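Local coordinates for trafficking protein B (Neisseria gonorrhoeae, PDB 2H1C) that acts as the PIN-domain toxin of a type II toxin-antitoxin system, pairing with the antitoxin FitA in a complex that binds its own promoter DNA, at the interface of chains A and B. Coordinates in Å, arbitrary orientation; residue numbers count along the deposited sequence, not the author numbering. Chains: chain A/B, Trafficking protein B.

The interface of chains A and B. Residues chain A 37-38, 41-42, 77-78, 106; chain B 38, 78-80, 83, 86, 106.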
loop_
_atom_site.group_PDB
_atom_site.type_symbol
_atom_site.label_atom_id
_atom_site.label_comp_id
_atom_site.label_asym_id
_atom_site.label_seq_id
_atom_site.Cartn_x
_atom_site.Cartn_y
_atom_site.Cartn_z
ATOM N N ALA A 37 -2.583 -7.109 3.573
ATOM C CA ALA A 37 -1.167 -7.316 3.348
ATOM C C ALA A 37 -0.393 -6.076 3.853
ATOM O O ALA A 37 0.773 -6.169 4.218
ATOM C CB ALA A 37 -0.911 -7.543 1.848
ATOM N N ILE A 38 -1.053 -4.920 3.872
ATOM C CA ILE A 38 -0.438 -3.672 4.361
ATOM C C ILE A 38 -0.105 -3.789 5.863
ATOM O O ILE A 38 0.960 -3.366 6.313
ATOM C CB ILE A 38 -1.396 -2.449 4.154
ATOM C CG1 ILE A 38 -1.575 -2.171 2.650
ATOM C CG2 ILE A 38 -0.847 -1.216 4.875
ATOM C CD1 ILE A 38 -0.313 -1.704 1.934
ATOM N N ALA A 41 2.743 -6.088 6.417
ATOM C CA ALA A 41 4.009 -5.402 6.126
ATOM C C ALA A 41 4.436 -4.535 7.314
ATOM O O ALA A 41 5.626 -4.477 7.665
ATOM C CB ALA A 41 3.859 -4.530 4.899
ATOM N N GLU A 42 3.477 -3.833 7.912
ATOM C CA GLU A 42 3.789 -2.967 9.048
ATOM C C GLU A 42 4.197 -3.781 10.269
ATOM O O GLU A 42 5.091 -3.370 11.013
ATOM C CB GLU A 42 2.600 -2.064 9.397
ATOM C CG GLU A 42 2.073 -1.261 8.211
ATOM C CD GLU A 42 0.911 -0.355 8.578
ATOM O OE1 GLU A 42 0.151 -0.717 9.515
ATOM O OE2 GLU A 42 0.745 0.706 7.921
ATOM N N PRO A 77 -4.744 -8.863 -0.401
ATOM C CA PRO A 77 -3.850 -7.929 -1.103
ATOM C C PRO A 77 -4.459 -6.581 -1.473
ATOM O O PRO A 77 -5.680 -6.417 -1.487
ATOM C CB PRO A 77 -3.436 -8.726 -2.350
ATOM C CG PRO A 77 -4.694 -9.490 -2.675
ATOM C CD PRO A 77 -5.153 -9.975 -1.280
ATOM N N PHE A 78 -3.595 -5.595 -1.724
ATOM C CA PHE A 78 -4.064 -4.295 -2.185
ATOM C C PHE A 78 -3.880 -4.471 -3.706
ATOM O O PHE A 78 -2.763 -4.373 -4.216
ATOM C CB PHE A 78 -3.172 -3.144 -1.690
ATOM C CG PHE A 78 -3.690 -1.782 -2.075
ATOM C CD1 PHE A 78 -4.630 -1.122 -1.278
ATOM C CD2 PHE A 78 -3.304 -1.190 -3.278
ATOM C CE1 PHE A 78 -5.180 0.112 -1.677
ATOM C CE2 PHE A 78 -3.845 0.040 -3.689
ATOM C CZ PHE A 78 -4.783 0.693 -2.892
ATOM N N TYR A 106 -5.608 2.710 2.650
ATOM C CA TYR A 106 -5.397 1.370 2.077
ATOM C C TYR A 106 -6.221 0.319 2.810
ATOM O O TYR A 106 -6.839 -0.557 2.194
ATOM C CB TYR A 106 -3.929 0.963 2.164
ATOM C CG TYR A 106 -3.017 1.809 1.322
ATOM C CD1 TYR A 106 -1.718 2.080 1.734
ATOM C CD2 TYR A 106 -3.458 2.352 0.114
ATOM C CE1 TYR A 106 -0.871 2.879 0.964
ATOM C CE2 TYR A 106 -2.620 3.152 -0.667
ATOM C CZ TYR A 106 -1.330 3.412 -0.232
ATOM O OH TYR A 106 -0.506 4.221 -0.987
ATOM N N ILE B 38 -0.477 0.230 -6.327
ATOM C CA ILE B 38 -0.287 1.452 -5.523
ATOM C C ILE B 38 -0.252 2.695 -6.435
ATOM O O ILE B 38 -0.842 3.730 -6.122
ATOM C CB ILE B 38 1.051 1.391 -4.708
ATOM C CG1 ILE B 38 0.962 0.290 -3.634
ATOM C CG2 ILE B 38 1.348 2.750 -4.072
ATOM C CD1 ILE B 38 -0.063 0.554 -2.535
ATOM N N PHE B 78 -0.032 -5.518 -4.092
ATOM C CA PHE B 78 0.866 -5.506 -2.945
ATOM C C PHE B 78 0.251 -6.651 -2.115
ATOM O O PHE B 78 -0.774 -6.466 -1.457
ATOM C CB PHE B 78 0.778 -4.192 -2.149
ATOM C CG PHE B 78 1.765 -4.118 -1.012
ATOM C CD1 PHE B 78 3.069 -3.662 -1.226
ATOM C CD2 PHE B 78 1.420 -4.582 0.257
ATOM C CE1 PHE B 78 4.019 -3.670 -0.186
ATOM C CE2 PHE B 78 2.358 -4.598 1.304
ATOM C CZ PHE B 78 3.657 -4.143 1.087
ATOM N N ASP B 79 0.858 -7.832 -2.182
ATOM C CA ASP B 79 0.355 -9.004 -1.470
ATOM C C ASP B 79 1.302 -9.492 -0.369
ATOM O O ASP B 79 2.282 -8.829 -0.049
ATOM C CB ASP B 79 0.095 -10.133 -2.470
ATOM C CG ASP B 79 1.311 -10.449 -3.320
ATOM O OD1 ASP B 79 2.423 -10.008 -2.954
ATOM O OD2 ASP B 79 1.155 -11.141 -4.356
ATOM N N GLU B 80 1.018 -10.652 0.214
ATOM C CA GLU B 80 1.863 -11.159 1.298
ATOM C C GLU B 80 3.362 -11.277 1.001
ATOM O O GLU B 80 4.191 -10.878 1.818
ATOM C CB GLU B 80 1.307 -12.492 1.822
ATOM C CG GLU B 80 2.084 -13.073 2.999
ATOM C CD GLU B 80 3.339 -13.797 2.569
ATOM O OE1 GLU B 80 3.266 -14.553 1.578
ATOM O OE2 GLU B 80 4.392 -13.623 3.220
ATOM N N ALA B 83 4.889 -7.927 0.936
ATOM C CA ALA B 83 4.956 -7.380 2.284
ATOM C C ALA B 83 6.247 -7.815 2.980
ATOM O O ALA B 83 6.852 -7.038 3.714
ATOM C CB ALA B 83 3.734 -7.820 3.100
ATOM N N TYR B 86 9.047 -5.797 1.598
ATOM C CA TYR B 86 8.896 -4.432 2.084
ATOM C C TYR B 86 9.574 -4.249 3.444
ATOM O O TYR B 86 10.364 -3.327 3.627
ATOM C CB TYR B 86 7.412 -4.094 2.216
ATOM C CG TYR B 86 7.125 -2.802 2.949
ATOM C CD1 TYR B 86 7.150 -1.574 2.284
ATOM C CD2 TYR B 86 6.815 -2.814 4.310
ATOM C CE1 TYR B 86 6.870 -0.384 2.960
ATOM C CE2 TYR B 86 6.536 -1.646 4.986
ATOM C CZ TYR B 86 6.564 -0.436 4.310
ATOM O OH TYR B 86 6.272 0.731 4.976
ATOM N N TYR B 106 6.680 0.574 -0.931
ATOM C CA TYR B 106 5.726 -0.362 -1.549
ATOM C C TYR B 106 6.107 -0.667 -2.993
ATOM O O TYR B 106 6.064 -1.820 -3.439
ATOM C CB TYR B 106 4.313 0.216 -1.547
ATOM C CG TYR B 106 3.734 0.388 -0.172
ATOM C CD1 TYR B 106 2.866 1.436 0.106
ATOM C CD2 TYR B 106 4.065 -0.493 0.859
ATOM C CE1 TYR B 106 2.336 1.611 1.386
ATOM C CE2 TYR B 106 3.541 -0.329 2.144
ATOM C CZ TYR B 106 2.680 0.727 2.398
ATOM O OH TYR B 106 2.180 0.907 3.671
#
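Two copies of the FitB PIN domain meet across a two-fold axis, a homotypic interface in which a short backbone bridge is flanked by interlocking side chains. B:Tyr106 and B:Phe78 bury the most surface in this patch, and B:Ile38 follows. At the axis the two Phe78 residues form an antiparallel beta bridge: A:Phe78 N donates to B:Phe78 O at 3.0 Å, and the twin bond runs back. Each bond is nearly straight at the hydrogen (167°), although the donor stands above the carbonyl plane. With CG anti to the backbone N (chi1 -176°), the ring of B:Phe78 swings away from this bridge and lies against the start of helix 37-48 of chain A. Its edge meets the backbone oxygen of A:Ala37, with CE2 3.7 Å from O, and the methyl of A:Ala41, while its CD2 lies 3.8 Å from A:Ile38 CD1. A:Ile38 CD1 also reaches the phenol of B:Tyr106, 3.9 Å from CZ, and the side chain crosses both aromatic residues at about a right angle. The tyrosines come tip to tip, A:Tyr106 CE1 lying 3.5 Å from B:Tyr106 CE1. Within chain B, CE2 of B:Tyr106 sits over the rim of one face of B:Tyr86, whose CD2 touches A:Ala41 CB at 3.5 Å. The site illustrates how two-fold symmetry doubles one backbone bond into a pair that would fix register amid apolar packing, joining toxin subunits and perhaps linking FitAB heterodimers within the tetrameric promoter-binding complex.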